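Local coordinates for RNA-binding protein (Porphyromonas gingivalis W83, PDB 7JLY) that probably binds RNA through a single RNA recognition motif and carries a calcium ion in the crystal, at residues 51-54 / 55-58; 13-16 / 17-20. All coordinates share one frame; numbering follows the deposited sequence. Where two conformers were deposited one is given.

Contact 1: 51-54 / 55-58. With CA (calcium ion), chain C.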
ATOM      1  N   MET A  51       6.785  -5.311  -2.874  1.00 16.99           N
ATOM      2  CA  MET A  51       8.003  -5.489  -2.102  1.00 17.77           C
ATOM      3  C   MET A  51       8.769  -6.664  -2.696  1.00 20.38           C
ATOM      4  O   MET A  51       8.168  -7.637  -3.142  1.00 19.99           O
ATOM      5  CB  MET A  51       7.692  -5.722  -0.622  1.00 17.99           C
ATOM      6  CG  MET A  51       7.089  -4.500   0.069  1.00 17.89           C
ATOM      7  SD  MET A  51       6.811  -4.776   1.818  1.00 19.44           S
ATOM      8  CE  MET A  51       8.498  -4.722   2.426  1.00 21.21           C
ATOM      9  N   GLU A  52      10.091  -6.564  -2.730  1.00 19.29           N
ATOM     10  CA  GLU A  52      10.874  -7.570  -3.445  1.00 20.38           C
ATOM     11  C   GLU A  52      10.890  -8.922  -2.720  1.00 22.63           C
ATOM     12  O   GLU A  52      10.943  -9.972  -3.353  1.00 21.40           O
ATOM     13  CB  GLU A  52      12.304  -7.076  -3.676  1.00 22.13           C
ATOM     14  CG  GLU A  52      13.164  -8.024  -4.548  1.00 23.68           C
ATOM     15  CD  GLU A  52      12.564  -8.302  -5.942  1.00 29.79           C
ATOM     16  OE1 GLU A  52      12.016  -7.363  -6.574  1.00 26.67           O
ATOM     17  OE2 GLU A  52      12.641  -9.471  -6.407  1.00 28.65           O
ATOM     18  N   ASP A  53      10.825  -8.878  -1.389  0.60 21.53           N
ATOM     19  CA  ASP A  53      10.922 -10.075  -0.557  0.60 23.19           C
ATOM     20  C   ASP A  53       9.566 -10.440   0.038  0.60 22.77           C
ATOM     21  O   ASP A  53       9.016  -9.677   0.834  0.60 22.04           O
ATOM     22  CB  ASP A  53      11.950  -9.857   0.565  0.60 24.41           C
ATOM     23  CG  ASP A  53      12.223 -11.117   1.370  0.60 25.86           C
ATOM     24  OD1 ASP A  53      13.056 -11.934   0.923  0.60 26.78           O
ATOM     25  OD2 ASP A  53      11.621 -11.284   2.454  0.60 26.38           O
ATOM     26  N   GLU A  54       9.036 -11.600  -0.345  1.00 22.59           N
ATOM     27  CA  GLU A  54       7.751 -12.072   0.162  1.00 22.31           C
ATOM     28  C   GLU A  54       7.685 -12.124   1.675  1.00 25.28           C
ATOM     29  O   GLU A  54       6.638 -11.866   2.272  1.00 22.43           O
ATOM     30  CB  GLU A  54       7.452 -13.472  -0.375  1.00 26.80           C
ATOM     31  CG  GLU A  54       6.464 -13.502  -1.498  1.00 37.95           C
ATOM     32  CD  GLU A  54       5.892 -14.893  -1.719  1.00 48.29           C
ATOM     33  OE1 GLU A  54       6.236 -15.813  -0.937  1.00 46.99           O
ATOM     34  OE2 GLU A  54       5.092 -15.059  -2.669  1.00 52.67           O
ATOM     35  N   ASN A  55       8.804 -12.475   2.300  1.00 21.77           N
ATOM     36  CA  ASN A  55       8.811 -12.639   3.748  1.00 23.37           C
ATOM     37  C   ASN A  55       8.649 -11.293   4.454  1.00 23.76           C
ATOM     38  O   ASN A  55       7.872 -11.172   5.401  1.00 19.61           O
ATOM     39  CB  ASN A  55      10.092 -13.332   4.192  1.00 28.76           C
ATOM     40  CG  ASN A  55      10.069 -13.703   5.654  1.00 41.97           C
ATOM     41  OD1 ASN A  55      10.329 -12.866   6.521  1.00 46.10           O
ATOM     42  ND2 ASN A  55       9.755 -14.966   5.943  1.00 43.77           N
ATOM     43  N   ASP A  56       9.360 -10.274   3.973  1.00 21.51           N
ATOM     44  CA  ASP A  56       9.193  -8.930   4.512  1.00 21.59           C
ATOM     45  C   ASP A  56       7.774  -8.383   4.288  1.00 20.81           C
ATOM     46  O   ASP A  56       7.234  -7.683   5.149  1.00 18.79           O
ATOM     47  CB  ASP A  56      10.243  -7.983   3.911  1.00 21.93           C
ATOM     48  CG  ASP A  56      11.645  -8.251   4.456  1.00 25.69           C
ATOM     49  OD1 ASP A  56      11.766  -8.776   5.582  1.00 25.17           O
ATOM     50  OD2 ASP A  56      12.631  -7.943   3.756  1.00 31.45           O
ATOM     51  N   ALA A  57       7.177  -8.698   3.137  1.00 17.66           N
ATOM     52  CA  ALA A  57       5.817  -8.265   2.826  1.00 17.84           C
ATOM     53  C   ALA A  57       4.813  -8.874   3.806  1.00 18.89           C
ATOM     54  O   ALA A  57       3.948  -8.173   4.343  1.00 18.38           O
ATOM     55  CB  ALA A  57       5.454  -8.635   1.393  1.00 17.85           C
ATOM     56  N   ARG A  58       4.924 -10.180   4.036  1.00 18.27           N
ATOM     57  CA  ARG A  58       4.047 -10.851   5.000  1.00 19.62           C
ATOM     58  C   ARG A  58       4.233 -10.268   6.394  1.00 18.50           C
ATOM     59  O   ARG A  58       3.266 -10.129   7.147  1.00 19.61           O
ATOM     60  CB  ARG A  58       4.310 -12.358   5.011  1.00 19.97           C
ATOM     61  CG  ARG A  58       3.956 -13.015   3.682  1.00 30.46           C
ATOM     62  CD  ARG A  58       3.879 -14.538   3.763  1.00 39.74           C
ATOM     63  NE  ARG A  58       3.478 -15.121   2.482  1.00 40.03           N
ATOM     64  CZ  ARG A  58       4.332 -15.564   1.560  1.00 46.29           C
ATOM     65  NH1 ARG A  58       5.643 -15.500   1.781  1.00 47.37           N
ATOM     66  NH2 ARG A  58       3.882 -16.077   0.419  1.00 52.42           N
TER
HETATM   67 CA    CA C 102       3.068 -15.335  -4.369  1.00 34.60          CA
HETATM   68  O   HOH W   1      11.067 -14.207   1.009  1.00 30.87           O
HETATM   69  O   HOH W   2       1.919 -15.764  -2.165  1.00 34.43           O
HETATM   70  O   HOH W   3       1.646 -13.375  -4.131  1.00 33.14           O
HETATM   71  O   HOH W   4       4.548 -16.927  -3.749  1.00 36.01           O
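Glu54 and Arg58 meet across the first turn of helix 54-64, the second helix of an RNA recognition motif. From CB, which sits 3.5 Å from Arg58 NH1, the Glu54 chain runs on extended (chi2 -163°), with CG also beside the guanidinium. Its two oxygens then divide their work. Glu54 OE1 takes both terminal nitrogens of Arg58, NH1 at 2.8 Å and NH2 at 2.7 Å, within one salt bridge; both bonds are bent, that from NH2 weak. Glu54 OE2 instead binds the calcium ion at 2.7 Å, so the arginine forks on one oxygen and makes no paired two-oxygen grip. The carboxylate and guanidinium planes stand 86° apart, and NH1 meets OE1 from above the carboxylate plane. Three waters also bind the metal; one of them weakly accepts from Arg58 NH2. The guanidinium beside OE1 and calcium on OE2 would be expected to favour the ionised form of Glu54. On the buried side, Met51 SD packs on Ala57 CA at 3.8 Å. Asp53 is the N-cap residue: its O accepts from Ala57 N at 3.1 Å, and in one of its two conformers, hence with some doubt, Asp53 OD2 accepts from Asp56 N at 2.9 Å through its anti lone pair.

Contact 2: 13-16 / 17-20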
ATOM      1  N   ARG A  13      -5.656  12.031   1.449  1.00 17.27           N
ATOM      2  CA  ARG A  13      -4.397  12.764   1.407  1.00 18.97           C
ATOM      3  C   ARG A  13      -3.183  11.835   1.307  1.00 18.51           C
ATOM      4  O   ARG A  13      -2.065  12.299   1.080  1.00 21.40           O
ATOM      5  CB  ARG A  13      -4.244  13.651   2.647  1.00 18.66           C
ATOM      6  CG  ARG A  13      -5.260  14.779   2.737  1.00 24.73           C
ATOM      7  CD  ARG A  13      -5.023  15.637   3.987  1.00 27.17           C
ATOM      8  NE  ARG A  13      -3.865  16.517   3.849  1.00 26.56           N
ATOM      9  CZ  ARG A  13      -2.659  16.259   4.347  1.00 26.41           C
ATOM     10  NH1 ARG A  13      -2.434  15.139   5.018  1.00 26.42           N
ATOM     11  NH2 ARG A  13      -1.669  17.122   4.165  1.00 28.30           N
ATOM     12  N   VAL A  14      -3.385  10.536   1.490  1.00 16.40           N
ATOM     13  CA  VAL A  14      -2.243   9.612   1.422  1.00 17.79           C
ATOM     14  C   VAL A  14      -1.656   9.542   0.005  1.00 18.93           C
ATOM     15  O   VAL A  14      -2.360   9.239  -0.961  1.00 18.48           O
ATOM     16  CB  VAL A  14      -2.630   8.200   1.883  1.00 18.03           C
ATOM     17  CG1 VAL A  14      -1.532   7.214   1.531  1.00 17.73           C
ATOM     18  CG2 VAL A  14      -2.871   8.195   3.386  1.00 18.30           C
ATOM     19  N   ARG A  15      -0.362   9.851  -0.103  1.00 18.70           N
ATOM     20  CA  ARG A  15       0.357   9.859  -1.381  1.00 17.85           C
ATOM     21  C   ARG A  15       1.142   8.576  -1.592  1.00 19.03           C
ATOM     22  O   ARG A  15       1.346   7.813  -0.659  1.00 16.59           O
ATOM     23  CB  ARG A  15       1.331  11.032  -1.434  1.00 18.33           C
ATOM     24  CG  ARG A  15       0.665  12.380  -1.284  1.00 23.50           C
ATOM     25  CD  ARG A  15       1.681  13.440  -0.883  1.00 26.21           C
ATOM     26  NE  ARG A  15       2.326  13.139   0.394  1.00 22.71           N
ATOM     27  CZ  ARG A  15       3.257  13.909   0.945  1.00 27.69           C
ATOM     28  NH1 ARG A  15       3.645  15.012   0.318  1.00 29.90           N
ATOM     29  NH2 ARG A  15       3.803  13.585   2.111  1.00 25.10           N
ATOM     30  N   GLU A  16       1.611   8.362  -2.818  1.00 19.06           N
ATOM     31  CA  GLU A  16       2.503   7.234  -3.075  1.00 20.36           C
ATOM     32  C   GLU A  16       3.740   7.272  -2.177  1.00 19.42           C
ATOM     33  O   GLU A  16       4.201   6.227  -1.704  1.00 19.51           O
ATOM     34  CB  GLU A  16       2.901   7.204  -4.551  1.00 18.54           C
ATOM     35  CG  GLU A  16       1.728   6.743  -5.425  1.00 21.73           C
ATOM     36  CD  GLU A  16       2.003   6.863  -6.904  1.00 25.66           C
ATOM     37  OE1 GLU A  16       3.151   7.194  -7.262  1.00 29.25           O
ATOM     38  OE2 GLU A  16       1.068   6.627  -7.699  1.00 23.60           O
ATOM     39  N   GLU A  17       4.284   8.460  -1.913  1.00 20.61           N
ATOM     40  CA  GLU A  17       5.500   8.503  -1.105  1.00 20.19           C
ATOM     41  C   GLU A  17       5.199   8.130   0.343  1.00 21.78           C
ATOM     42  O   GLU A  17       6.047   7.586   1.033  1.00 19.52           O
ATOM     43  CB  GLU A  17       6.184   9.870  -1.187  1.00 24.98           C
ATOM     44  CG  GLU A  17       5.559  10.945  -0.344  1.00 24.20           C
ATOM     45  CD  GLU A  17       6.521  12.088  -0.092  1.00 33.48           C
ATOM     46  OE1 GLU A  17       7.167  12.095   0.976  1.00 32.54           O
ATOM     47  OE2 GLU A  17       6.636  12.969  -0.971  1.00 31.20           O
ATOM     48  N   ASP A  18       3.974   8.387   0.794  1.00 17.64           N
ATOM     49  CA  ASP A  18       3.554   7.969   2.124  1.00 18.25           C
ATOM     50  C   ASP A  18       3.424   6.447   2.220  1.00 18.59           C
ATOM     51  O   ASP A  18       3.735   5.862   3.263  1.00 18.97           O
ATOM     52  CB  ASP A  18       2.228   8.638   2.489  1.00 17.84           C
ATOM     53  CG  ASP A  18       2.310  10.156   2.422  1.00 21.58           C
ATOM     54  OD1 ASP A  18       3.347  10.701   2.842  1.00 19.92           O
ATOM     55  OD2 ASP A  18       1.348  10.803   1.948  1.00 21.46           O
ATOM     56  N   LEU A  19       2.952   5.806   1.148  1.00 17.88           N
ATOM     57  CA  LEU A  19       2.856   4.348   1.124  1.00 19.19           C
ATOM     58  C   LEU A  19       4.236   3.723   1.111  1.00 17.10           C
ATOM     59  O   LEU A  19       4.493   2.764   1.822  1.00 16.69           O
ATOM     60  CB  LEU A  19       2.060   3.864  -0.082  1.00 17.44           C
ATOM     61  CG  LEU A  19       0.575   4.221  -0.048  1.00 15.61           C
ATOM     62  CD1 LEU A  19      -0.113   3.601  -1.238  1.00 19.03           C
ATOM     63  CD2 LEU A  19      -0.063   3.723   1.251  1.00 17.42           C
ATOM     64  N   THR A  20       5.129   4.276   0.298  1.00 16.88           N
ATOM     65  CA  THR A  20       6.496   3.791   0.276  1.00 16.97           C
ATOM     66  C   THR A  20       7.128   3.984   1.642  1.00 20.16           C
ATOM     67  O   THR A  20       7.805   3.091   2.144  1.00 19.80           O
ATOM     68  CB  THR A  20       7.341   4.509  -0.784  1.00 20.60           C
ATOM     69  OG1 THR A  20       6.764   4.292  -2.084  1.00 19.75           O
ATOM     70  CG2 THR A  20       8.766   3.978  -0.766  1.00 22.37           C
TER
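A half capping box and a hydrophobic staple open helix 16-23, the first helix of the RNA recognition motif. Arg15 is the N-cap residue, and Asp18, three places on, supplies the capping-box half in which a side chain returns to the N-cap amide: Asp18 OD2 accepts from Arg15 N at 2.8 Å. The same oxygen takes Arg15 NE at 3.0 Å in a nearly straight bond (173°), both donors arriving from one face of the carboxylate. Meanwhile Asp18 OD1 receives Arg15 NH2 at 3.0 Å on its syn lone pair. Arg15 therefore grips Asp18 side-on, one nitrogen to each oxygen, and a bend in its chain at chi3 (-61°) folds the guanidinium back for this. Over one guanidinium face lies the Glu17 carboxylate in an offset, near-parallel stack (planes 3° apart), with Glu17 CD 3.8 Å above the guanidinium plane toward its rim. Since Glu17 OE2 is well out of that plane, its 3.8 Å approach to Arg15 NH1 is a long, purely electrostatic salt bridge. The staple joins Val14, just before the N-cap, to Leu19: Val14 CG1 touches Leu19 CD2 at 3.8 Å. Deeper in the turn, Glu16 O accepts from both Thr20 N and Thr20 OG1. Leu19 also packs on Leu10 and on Val34 of strand 29-36, Thr20 touches Ala32 there, and Glu16 OE2 bonds Val34 N, holding the helix start against an outermost strand of the sheet.

Contacts 1 and 2 begin the two helices of one RNA recognition motif, on opposite sides of the chain's centre, with their own centres about 19 Å apart and nearest atoms about 8 Å apart. Each has a charged, largely exposed side and a small buried apolar side (Met51 with Ala57; Val14 with Leu19). In contact 1 an aspartate fills the N-cap and the arginine comes a turn later, whereas in contact 2 an arginine is the N-cap residue and the aspartate follows. The salt bridges differ too: contact 1 puts two nitrogens on one oxygen, leaving the other to calcium, while contact 2 uses both oxygens and adds a stacked glutamate. Contact 1 packs on strand 3-8 and also reaches strand 29-36, on which contact 2 packs as well.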